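Local structure of muramidase (Sodiomyces alcalophilus, 6ZM8) at residues Lys30-Thr35 against Ala73-Ser78; Thr89-Leu94 against Arg202-Gly207; Ala112-Ile117 against Ser148-Asn153; Val133-Thr138 against Ala160-Ser165. The protein probably cleaves the beta-1,4 link between N-acetylmuramic acid and N-acetylglucosamine in bacterial peptidoglycan, as a family 25 glycoside hydrolase. All blocks are in the same frame, centred on the assembly; numbering follows the deposited sequence.

Contact 1: Lys30-Thr35 against Ala73-Ser78; sequences KATEGT and ARYFAS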
# COMPACT_ATOMS: atom_id res chain seq x y z
N LYS A 30 2.62 -1.55 -7.83
CA LYS A 30 3.43 -2.61 -7.22
C LYS A 30 4.89 -2.44 -7.60
O LYS A 30 5.23 -2.36 -8.80
CB LYS A 30 2.97 -3.99 -7.66
CG LYS A 30 3.72 -5.11 -6.92
CD LYS A 30 3.13 -6.47 -7.19
CE LYS A 30 3.95 -7.56 -6.50
NZ LYS A 30 3.34 -8.88 -6.71
N ALA A 31 5.77 -2.45 -6.60
CA ALA A 31 7.21 -2.41 -6.83
C ALA A 31 7.82 -3.78 -6.62
O ALA A 31 8.58 -4.26 -7.52
CB ALA A 31 7.90 -1.38 -5.96
N THR A 32 7.67 -4.37 -5.43
CA THR A 32 8.45 -5.50 -5.00
C THR A 32 7.59 -6.54 -4.31
O THR A 32 6.47 -6.26 -3.84
CB THR A 32 9.60 -5.06 -4.07
OG1 THR A 32 9.06 -4.20 -3.05
CG2 THR A 32 10.68 -4.30 -4.80
N GLU A 33 8.17 -7.74 -4.18
CA GLU A 33 7.59 -8.81 -3.39
C GLU A 33 8.75 -9.63 -2.81
O GLU A 33 9.73 -9.92 -3.52
CB GLU A 33 6.66 -9.69 -4.24
CG GLU A 33 6.14 -10.92 -3.51
CD GLU A 33 5.06 -11.66 -4.26
OE1 GLU A 33 4.43 -11.07 -5.20
OE2 GLU A 33 4.85 -12.84 -3.86
N GLY A 34 8.66 -9.97 -1.53
CA GLY A 34 9.76 -10.69 -0.94
C GLY A 34 11.07 -9.91 -1.04
O GLY A 34 11.10 -8.72 -0.88
N THR A 35 12.17 -10.67 -1.30
CA THR A 35 13.48 -10.02 -1.51
C THR A 35 13.99 -10.28 -2.92
O THR A 35 15.16 -9.96 -3.18
CB THR A 35 14.52 -10.43 -0.50
OG1 THR A 35 14.65 -11.86 -0.56
CG2 THR A 35 14.17 -9.99 0.90
N ALA A 73 11.89 -4.43 3.92
CA ALA A 73 11.81 -2.98 3.86
C ALA A 73 13.00 -2.40 3.10
O ALA A 73 12.83 -1.45 2.32
CB ALA A 73 11.75 -2.41 5.27
N ARG A 74 14.20 -2.94 3.33
CA ARG A 74 15.37 -2.46 2.58
C ARG A 74 15.20 -2.73 1.10
O ARG A 74 15.54 -1.87 0.25
CB ARG A 74 16.66 -3.15 3.07
CG ARG A 74 17.17 -2.65 4.40
CD ARG A 74 18.53 -3.25 4.79
NE ARG A 74 18.42 -4.62 5.28
CZ ARG A 74 18.18 -5.00 6.59
NH1 ARG A 74 17.94 -4.02 7.45
NH2 ARG A 74 18.06 -6.25 6.92
N TYR A 75 14.76 -3.92 0.73
CA TYR A 75 14.60 -4.27 -0.69
C TYR A 75 13.57 -3.34 -1.34
O TYR A 75 13.78 -2.82 -2.44
CB TYR A 75 14.18 -5.73 -0.79
CG TYR A 75 14.10 -6.24 -2.20
CD1 TYR A 75 15.22 -6.38 -2.98
CD2 TYR A 75 12.89 -6.62 -2.77
CE1 TYR A 75 15.17 -6.90 -4.28
CE2 TYR A 75 12.81 -7.12 -4.05
CZ TYR A 75 13.95 -7.29 -4.80
OH TYR A 75 13.84 -7.84 -6.04
N PHE A 76 12.43 -3.15 -0.68
CA PHE A 76 11.39 -2.26 -1.19
C PHE A 76 11.91 -0.83 -1.35
O PHE A 76 11.75 -0.22 -2.42
CB PHE A 76 10.22 -2.31 -0.21
CG PHE A 76 9.10 -1.36 -0.51
CD1 PHE A 76 8.50 -1.29 -1.77
CD2 PHE A 76 8.58 -0.56 0.51
CE1 PHE A 76 7.40 -0.47 -1.98
CE2 PHE A 76 7.47 0.25 0.30
CZ PHE A 76 6.88 0.29 -0.95
N ALA A 77 12.54 -0.28 -0.29
CA ALA A 77 12.98 1.12 -0.34
C ALA A 77 14.04 1.35 -1.41
O ALA A 77 14.16 2.46 -1.90
CB ALA A 77 13.47 1.56 1.01
N SER A 78 14.81 0.31 -1.75
CA SER A 78 15.86 0.41 -2.77
C SER A 78 15.35 0.19 -4.19
O SER A 78 16.12 0.40 -5.12
CB SER A 78 16.98 -0.66 -2.47
OG SER A 78 17.69 -0.35 -1.33
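The ring of Tyr75 lies beneath the turn that ends the strand, with Thr35 O over one of its faces, 3.2 Å above the plane and displaced toward the rim. Gly34 O comes in obliquely at the same ring, 3.3 Å from Tyr75 CD2; this buried carbonyl oxygen has no hydrogen-bonding partner. Thr32 runs past Tyr75 in the opposite direction and brings its methyl CG2 to 3.6 Å from Tyr75 CE2. Its hydroxyl branch serves the other aromatic: with chi1 at 49°, OG1 sits between the backbone N and the carbonyl carbon and approaches Phe76 CD1 at 3.2 Å, the two side chains crossing at about a right angle. That hydroxyl is also hydrogen-bonded to His60. Strand 26-33 and helix 69-78 belong to the beta/alpha barrel of the family, and their short segments here run nearly antiparallel, at 149°, with the helix packed against the strand. Ala31 adds its CB at the edge of the Phe76 ring, 4.1 Å from Phe76 CE1. Beyond it, Phe76 reaches Ala58 of strand 55-61 and Phe120 of helix 110-128, and the ring of Tyr124 meets its own. Tyr75 OH is hydrogen-bonded to Lys38 NZ, which helps fix the far end of the ring. An alanine at Tyr75 would probably leave a gap under Gly34 and Thr35, and Lys38 without its phenolic partner. On the strand side turned from the helix, Lys30 NZ and Glu33 OE1 form a salt bridge of 2.9 Å.

Contact 2: Thr89-Leu94 against Arg202-Gly207; sequences TLPGAL and RALANG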
# COMPACT_ATOMS: atom_id res chain seq x y z
N THR A 89 4.69 12.24 -3.84
CA THR A 89 5.12 10.88 -3.53
C THR A 89 4.45 10.44 -2.25
O THR A 89 4.68 10.98 -1.17
CB THR A 89 6.65 10.77 -3.41
OG1 THR A 89 7.28 11.40 -4.53
CG2 THR A 89 7.05 9.31 -3.40
N LEU A 90 3.58 9.43 -2.37
CA LEU A 90 2.97 8.85 -1.19
C LEU A 90 4.00 7.99 -0.45
O LEU A 90 4.91 7.41 -1.07
CB LEU A 90 1.78 7.97 -1.59
CG LEU A 90 0.61 8.76 -2.20
CD1 LEU A 90 -0.41 7.81 -2.82
CD2 LEU A 90 -0.03 9.67 -1.19
N PRO A 91 3.86 7.85 0.87
CA PRO A 91 4.66 6.85 1.56
C PRO A 91 4.36 5.47 0.97
O PRO A 91 3.24 5.16 0.59
CB PRO A 91 4.19 6.96 3.01
CG PRO A 91 2.74 7.45 2.87
CD PRO A 91 2.79 8.42 1.72
N GLY A 92 5.39 4.62 0.92
CA GLY A 92 5.20 3.28 0.42
C GLY A 92 4.19 2.52 1.28
O GLY A 92 4.04 2.78 2.49
N ALA A 93 3.54 1.54 0.65
CA ALA A 93 2.56 0.71 1.33
C ALA A 93 3.05 -0.73 1.46
O ALA A 93 3.60 -1.33 0.51
CB ALA A 93 1.23 0.70 0.59
N LEU A 94 2.82 -1.29 2.65
CA LEU A 94 3.05 -2.70 2.95
C LEU A 94 1.73 -3.44 2.68
O LEU A 94 0.75 -3.24 3.40
CB LEU A 94 3.44 -2.85 4.41
CG LEU A 94 3.62 -4.30 4.87
CD1 LEU A 94 4.77 -4.99 4.13
CD2 LEU A 94 3.85 -4.35 6.37
N ARG A 202 -2.23 16.00 -0.17
CA ARG A 202 -0.91 16.62 -0.28
C ARG A 202 -0.15 16.48 1.04
O ARG A 202 1.07 16.22 1.02
CB ARG A 202 -1.06 18.07 -0.68
CG ARG A 202 0.21 18.85 -0.75
CD ARG A 202 0.86 18.55 -2.09
NE ARG A 202 0.10 19.18 -3.18
CZ ARG A 202 -0.03 18.72 -4.43
NH1 ARG A 202 0.72 17.72 -4.87
NH2 ARG A 202 -0.79 19.38 -5.29
N ALA A 203 -0.83 16.67 2.18
CA ALA A 203 -0.15 16.54 3.48
C ALA A 203 0.37 15.12 3.69
O ALA A 203 1.44 14.93 4.25
CB ALA A 203 -1.07 16.95 4.60
N LEU A 204 -0.40 14.11 3.25
CA LEU A 204 0.08 12.72 3.35
C LEU A 204 1.30 12.53 2.49
O LEU A 204 2.30 11.92 2.91
CB LEU A 204 -1.05 11.77 2.95
CG LEU A 204 -0.64 10.29 2.91
CD1 LEU A 204 -0.26 9.80 4.31
CD2 LEU A 204 -1.79 9.47 2.36
N ALA A 205 1.29 13.06 1.26
CA ALA A 205 2.47 12.98 0.41
C ALA A 205 3.67 13.70 1.07
O ALA A 205 4.80 13.19 1.01
CB ALA A 205 2.17 13.56 -0.96
N ASN A 206 3.43 14.86 1.65
CA ASN A 206 4.52 15.64 2.24
C ASN A 206 4.98 15.14 3.59
O ASN A 206 6.04 15.50 4.07
CB ASN A 206 4.08 17.11 2.37
CG ASN A 206 4.21 17.84 1.06
OD1 ASN A 206 5.06 17.51 0.23
ND2 ASN A 206 3.42 18.91 0.94
N GLY A 207 3.99 14.58 4.34
CA GLY A 207 4.49 13.84 5.54
C GLY A 207 4.41 14.82 6.65
O GLY A 207 5.20 14.75 7.64
O HOH W 1 5.90 13.88 -1.57
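Leu90 and Pro91 meet Leu204 and Ala205 in a buried, mainly apolar contact between the chain leading into strand 93-95 and the end of helix 198-206, the last helix of the protein. Methyl faces methyl where Leu90 CD2 and Leu204 CD2 lie 4.0 Å apart, the two side chains crossing obliquely. Leu204 holds CG anti to its backbone N (chi1 176°), and its other methyl, CD1, comes to 4.1 Å from Pro91 CG. Pro91 also sets CD 3.7 Å from Leu204 O, a carbonyl oxygen hydrogen-bonded to Arg130. In a beta/alpha barrel this is the end at which the strands begin, away from the C-terminal strand ends where such enzymes place their active sites. On the Thr89 side the contact turns polar. Thr89 O and Ala205 O, both acceptors, stand 3.1 Å apart, and Trp83 NE1 gives a hydrogen bond to Ala205 O and a weak one to Thr89 O. Ala205 CA also makes a C-H...O contact of 3.4 Å with Thr89 O. A water accepts from Thr89 N at 3.1 Å and appears to donate to Ala205 O at 2.9 Å, bridging the two backbones. Thr89 OG1 turns instead to Asp86 and Arg56.

Contact 3: Ala112-Ile117 against Ser148-Asn153; sequences AMVNWI and SNRFAN
An ST turn overlapping a type I beta turn shapes the loop that sets Ser148, Arg150 and Phe151 against Val114 and Ile117 of helix 110-128, on the periphery of the beta/alpha barrel. Ser148 OG accepts from Arg150 N at 3.1 Å, and the beta turn spans Asn149 to Ala152. Phe151 is sandwiched. Arg150 CB lies over the centre of one face, while Ile117 CG2 covers the opposite face in a CH-pi contact, 3.7 Å from the ring centroid and 16° off its normal. At the ring edge, Val114 O is 3.5 Å from Phe151 CZ. Helix 138-145 closes in through Trp141, which touches both Phe151 and Ile117. An alanine at Phe151 would probably open a gap beside Ile117 and leave its CG2 without an aromatic face. The two methyls of Val114 divide the remaining work: CG2 packs 3.7 Å from Ser148 CB, and CG1 meets the arginine, which crosses Val114 at about a right angle. Arg150 is bent at chi3 (3°), an eclipsed torsion that folds NE back over CB. Its NH2 forms a salt bridge with Glu118, whereas the buried NE, lacking a hydrogen-bonding partner, lies 3.4 Å from Val114 CG1.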
# COMPACT_ATOMS: atom_id res chain seq x y z
N ALA A 112 4.45 -13.27 16.43
CA ALA A 112 5.57 -13.24 15.51
C ALA A 112 5.22 -12.37 14.30
O ALA A 112 6.09 -11.68 13.74
CB ALA A 112 6.00 -14.62 15.06
N MET A 113 3.98 -12.44 13.84
CA MET A 113 3.56 -11.62 12.70
C MET A 113 3.61 -10.13 13.06
O MET A 113 4.08 -9.31 12.27
CB MET A 113 2.16 -12.04 12.26
CG MET A 113 1.70 -11.30 11.00
SD MET A 113 2.64 -11.63 9.52
CE MET A 113 2.01 -13.26 9.12
N VAL A 114 3.12 -9.78 14.26
CA VAL A 114 3.22 -8.39 14.71
C VAL A 114 4.68 -7.96 14.74
O VAL A 114 5.02 -6.86 14.29
CB VAL A 114 2.55 -8.23 16.08
CG1 VAL A 114 2.87 -6.88 16.72
CG2 VAL A 114 1.04 -8.40 15.96
N ASN A 115 5.58 -8.81 15.26
CA ASN A 115 6.98 -8.43 15.28
C ASN A 115 7.55 -8.24 13.87
O ASN A 115 8.39 -7.35 13.66
CB ASN A 115 7.83 -9.50 16.01
CG ASN A 115 7.55 -9.60 17.49
OD1 ASN A 115 6.88 -8.75 18.07
ND2 ASN A 115 8.09 -10.65 18.08
N TRP A 116 7.14 -9.08 12.93
CA TRP A 116 7.62 -8.97 11.56
C TRP A 116 7.20 -7.63 10.96
O TRP A 116 7.99 -6.91 10.35
CB TRP A 116 7.07 -10.16 10.74
CG TRP A 116 7.65 -10.26 9.37
CD1 TRP A 116 8.68 -11.09 9.03
CD2 TRP A 116 7.32 -9.50 8.20
NE1 TRP A 116 9.00 -10.90 7.69
CE2 TRP A 116 8.20 -9.93 7.18
CE3 TRP A 116 6.36 -8.53 7.89
CZ2 TRP A 116 8.16 -9.40 5.89
CZ3 TRP A 116 6.33 -7.98 6.61
CH2 TRP A 116 7.24 -8.41 5.64
N ILE A 117 5.92 -7.31 11.13
CA ILE A 117 5.39 -6.03 10.62
C ILE A 117 6.12 -4.86 11.29
O ILE A 117 6.49 -3.90 10.62
CB ILE A 117 3.87 -5.97 10.82
CG1 ILE A 117 3.18 -7.08 10.01
CG2 ILE A 117 3.34 -4.59 10.43
CD1 ILE A 117 1.74 -7.33 10.43
N SER A 148 -4.25 -6.69 16.00
CA SER A 148 -3.33 -5.82 16.74
C SER A 148 -3.59 -4.34 16.47
O SER A 148 -3.67 -3.94 15.29
CB SER A 148 -1.92 -6.14 16.30
OG SER A 148 -0.99 -5.28 16.94
N ASN A 149 -3.57 -3.54 17.52
CA ASN A 149 -3.67 -2.08 17.40
C ASN A 149 -2.29 -1.40 17.33
O ASN A 149 -2.25 -0.18 17.37
CB ASN A 149 -4.49 -1.47 18.51
CG ASN A 149 -3.85 -1.62 19.86
OD1 ASN A 149 -2.71 -2.02 20.00
ND2 ASN A 149 -4.62 -1.26 20.89
N ARG A 150 -1.21 -2.16 17.19
CA ARG A 150 0.13 -1.61 17.42
C ARG A 150 0.59 -0.60 16.40
O ARG A 150 1.51 0.15 16.69
CB ARG A 150 1.14 -2.75 17.58
CG ARG A 150 0.89 -3.34 19.00
CD ARG A 150 1.98 -4.13 19.64
NE ARG A 150 3.15 -4.13 18.77
CZ ARG A 150 4.40 -3.79 19.04
NH1 ARG A 150 4.79 -3.39 20.26
NH2 ARG A 150 5.24 -3.85 18.02
N PHE A 151 -0.00 -0.59 15.21
CA PHE A 151 0.50 0.23 14.10
C PHE A 151 -0.40 1.41 13.80
O PHE A 151 0.00 2.27 13.00
CB PHE A 151 0.68 -0.62 12.85
CG PHE A 151 1.54 -1.81 13.16
CD1 PHE A 151 2.90 -1.67 13.42
CD2 PHE A 151 0.99 -3.06 13.27
CE1 PHE A 151 3.66 -2.75 13.85
CE2 PHE A 151 1.76 -4.15 13.71
CZ PHE A 151 3.08 -3.99 13.99
N ALA A 152 -1.59 1.50 14.39
CA ALA A 152 -2.58 2.47 13.93
C ALA A 152 -2.17 3.93 14.14
O ALA A 152 -2.54 4.79 13.34
CB ALA A 152 -3.91 2.22 14.61
N ASN A 153 -1.35 4.21 15.16
CA ASN A 153 -0.93 5.59 15.45
C ASN A 153 0.34 6.01 14.68
O ASN A 153 0.90 7.08 14.89
CB ASN A 153 -0.64 5.71 16.94
CG ASN A 153 -0.26 7.11 17.34
OD1 ASN A 153 -1.00 8.08 17.12
ND2 ASN A 153 0.88 7.24 17.98

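Contact 4: Val133-Thr138 against Ala160-Ser165; sequences VIYTTT and ARYASS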
# COMPACT_ATOMS: atom_id res chain seq x y z
N VAL A 133 2.19 3.11 4.74
CA VAL A 133 0.79 2.71 4.77
C VAL A 133 0.72 1.19 4.94
O VAL A 133 1.60 0.46 4.43
CB VAL A 133 0.17 3.16 3.43
CG1 VAL A 133 -1.20 2.56 3.16
CG2 VAL A 133 0.08 4.69 3.40
N ILE A 134 -0.30 0.70 5.64
CA ILE A 134 -0.57 -0.73 5.72
C ILE A 134 -1.83 -1.03 4.93
O ILE A 134 -2.90 -0.49 5.25
CB ILE A 134 -0.70 -1.20 7.18
CG1 ILE A 134 0.67 -1.15 7.85
CG2 ILE A 134 -1.32 -2.60 7.26
CD1 ILE A 134 0.65 -1.42 9.34
N TYR A 135 -1.69 -1.91 3.92
CA TYR A 135 -2.82 -2.45 3.16
C TYR A 135 -3.12 -3.84 3.71
O TYR A 135 -2.23 -4.70 3.76
CB TYR A 135 -2.49 -2.54 1.68
CG TYR A 135 -3.53 -3.30 0.87
CD1 TYR A 135 -3.48 -4.69 0.76
CD2 TYR A 135 -4.55 -2.64 0.20
CE1 TYR A 135 -4.40 -5.39 0.02
CE2 TYR A 135 -5.47 -3.33 -0.59
CZ TYR A 135 -5.40 -4.72 -0.68
OH TYR A 135 -6.25 -5.45 -1.46
N THR A 136 -4.37 -4.05 4.10
CA THR A 136 -4.78 -5.35 4.61
C THR A 136 -6.31 -5.45 4.52
O THR A 136 -6.99 -4.56 3.99
CB THR A 136 -4.24 -5.56 6.05
OG1 THR A 136 -4.31 -6.95 6.39
CG2 THR A 136 -4.96 -4.73 7.09
N THR A 137 -6.83 -6.56 5.06
CA THR A 137 -8.25 -6.73 5.27
C THR A 137 -8.50 -6.96 6.75
O THR A 137 -7.64 -7.47 7.48
CB THR A 137 -8.83 -7.89 4.46
OG1 THR A 137 -8.31 -9.10 5.02
CG2 THR A 137 -8.50 -7.77 2.98
N THR A 138 -9.71 -6.61 7.22
CA THR A 138 -9.98 -6.78 8.63
C THR A 138 -9.93 -8.26 9.04
O THR A 138 -9.43 -8.59 10.12
CB THR A 138 -11.30 -6.11 9.01
OG1 THR A 138 -11.12 -4.75 8.69
CG2 THR A 138 -11.64 -6.30 10.47
N ALA A 160 -9.13 -3.03 2.38
CA ALA A 160 -9.78 -3.59 1.21
C ALA A 160 -11.10 -4.26 1.62
O ALA A 160 -11.12 -5.13 2.50
CB ALA A 160 -8.90 -4.58 0.50
N ARG A 161 -12.17 -3.88 0.91
CA ARG A 161 -13.47 -4.55 1.07
C ARG A 161 -14.32 -4.14 -0.14
O ARG A 161 -14.65 -2.95 -0.28
CB ARG A 161 -14.19 -4.17 2.35
CG ARG A 161 -15.48 -4.98 2.53
CD ARG A 161 -16.34 -4.48 3.65
NE ARG A 161 -17.40 -5.39 3.94
CZ ARG A 161 -18.58 -5.02 4.34
NH1 ARG A 161 -19.00 -3.78 4.37
NH2 ARG A 161 -19.41 -5.93 4.78
N TYR A 162 -14.67 -5.09 -0.98
CA TYR A 162 -15.41 -4.77 -2.21
C TYR A 162 -16.89 -4.92 -1.89
O TYR A 162 -17.49 -5.99 -2.02
CB TYR A 162 -14.98 -5.64 -3.38
CG TYR A 162 -13.50 -5.62 -3.69
CD1 TYR A 162 -12.63 -4.66 -3.15
CD2 TYR A 162 -12.97 -6.58 -4.50
CE1 TYR A 162 -11.28 -4.71 -3.41
CE2 TYR A 162 -11.61 -6.65 -4.77
CZ TYR A 162 -10.76 -5.71 -4.20
OH TYR A 162 -9.43 -5.82 -4.47
N ALA A 163 -17.46 -3.83 -1.39
CA ALA A 163 -18.81 -3.79 -0.85
C ALA A 163 -19.30 -2.36 -0.90
O ALA A 163 -18.54 -1.43 -1.17
CB ALA A 163 -18.87 -4.32 0.57
N SER A 164 -20.57 -2.18 -0.59
CA SER A 164 -21.19 -0.85 -0.68
C SER A 164 -20.73 0.07 0.44
O SER A 164 -20.91 1.29 0.29
CB SER A 164 -22.72 -0.99 -0.66
OG SER A 164 -23.13 -1.63 0.53
N SER A 165 -20.16 -0.48 1.50
CA SER A 165 -19.59 0.35 2.58
C SER A 165 -18.29 -0.31 3.03
O SER A 165 -18.04 -1.51 2.78
CB SER A 165 -20.54 0.57 3.73
OG SER A 165 -20.73 -0.69 4.32
O HOH W 2 -11.61 -5.49 5.29
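The Tyr135 ring receives Ala160 CB obliquely, at 3.7 Å from Tyr135 CZ and 3.4 Å from Tyr135 OH, and meets Trp158 edge-to-face. A second flat group, the guanidinium of Arg161, has Ala163 CB over one face and Ser165 C in its plane at the edge. The contact joins parallel neighbours, strands 133-136 and 157-160, at their C-terminal ends, the end of a beta/alpha barrel where active sites of this fold lie. One backbone bond continues the sheet ladder: Ala160 N donates to Thr136 O at 3.1 Å, reaching the oxygen almost in line with its carbonyl bond (C=O...N 164°). Past it the strands part, and a water fills the ladder's next place, accepting from Thr138 N and donating to Ala160 O, each at 2.9 Å. Tyr135 OH and Tyr162 OH are 4.4 Å apart. Both are hydrogen-bonded to Gln180 OE1, so one amide oxygen gathers the two phenols. Thr137 packs its methyl CG2 4.1 Å from Ala160 CB. Its chi1 of 69° puts OG1 between the backbone N and the carbonyl carbon, where it acts as N-cap of helix 138-145, accepting from Trp140 N; Tyr98 OH is a further partner. Tyr162 centres an inverse gamma turn. Within the same loop, Arg161 NH1 donates to Ser165 O at 2.9 Å from 55° out of the carbonyl plane.

In the fold
From the N terminus, contact 1 closes first, joining strand 26-33 to helix 69-78 before contact 2 opens. Contact 2 then spans most of the remaining chain, bringing the approach to strand 93-95 against the final helix. Contacts 3 and 4 both nest inside that long loop and cross each other, since 112-117, 133-138, 148-153 and 160-165 alternate between them. Strands 93-95 and 133-136 are sheet neighbours, so Leu94 links contact 2 to contact 4 through Val133 and Tyr135. Phe76 of contact 1 packs on Gly92 of contact 2, and Ile134 of contact 4 touches Phe151 of contact 3. Contacts 1 and 4 lie on opposite sides of the chain's centre.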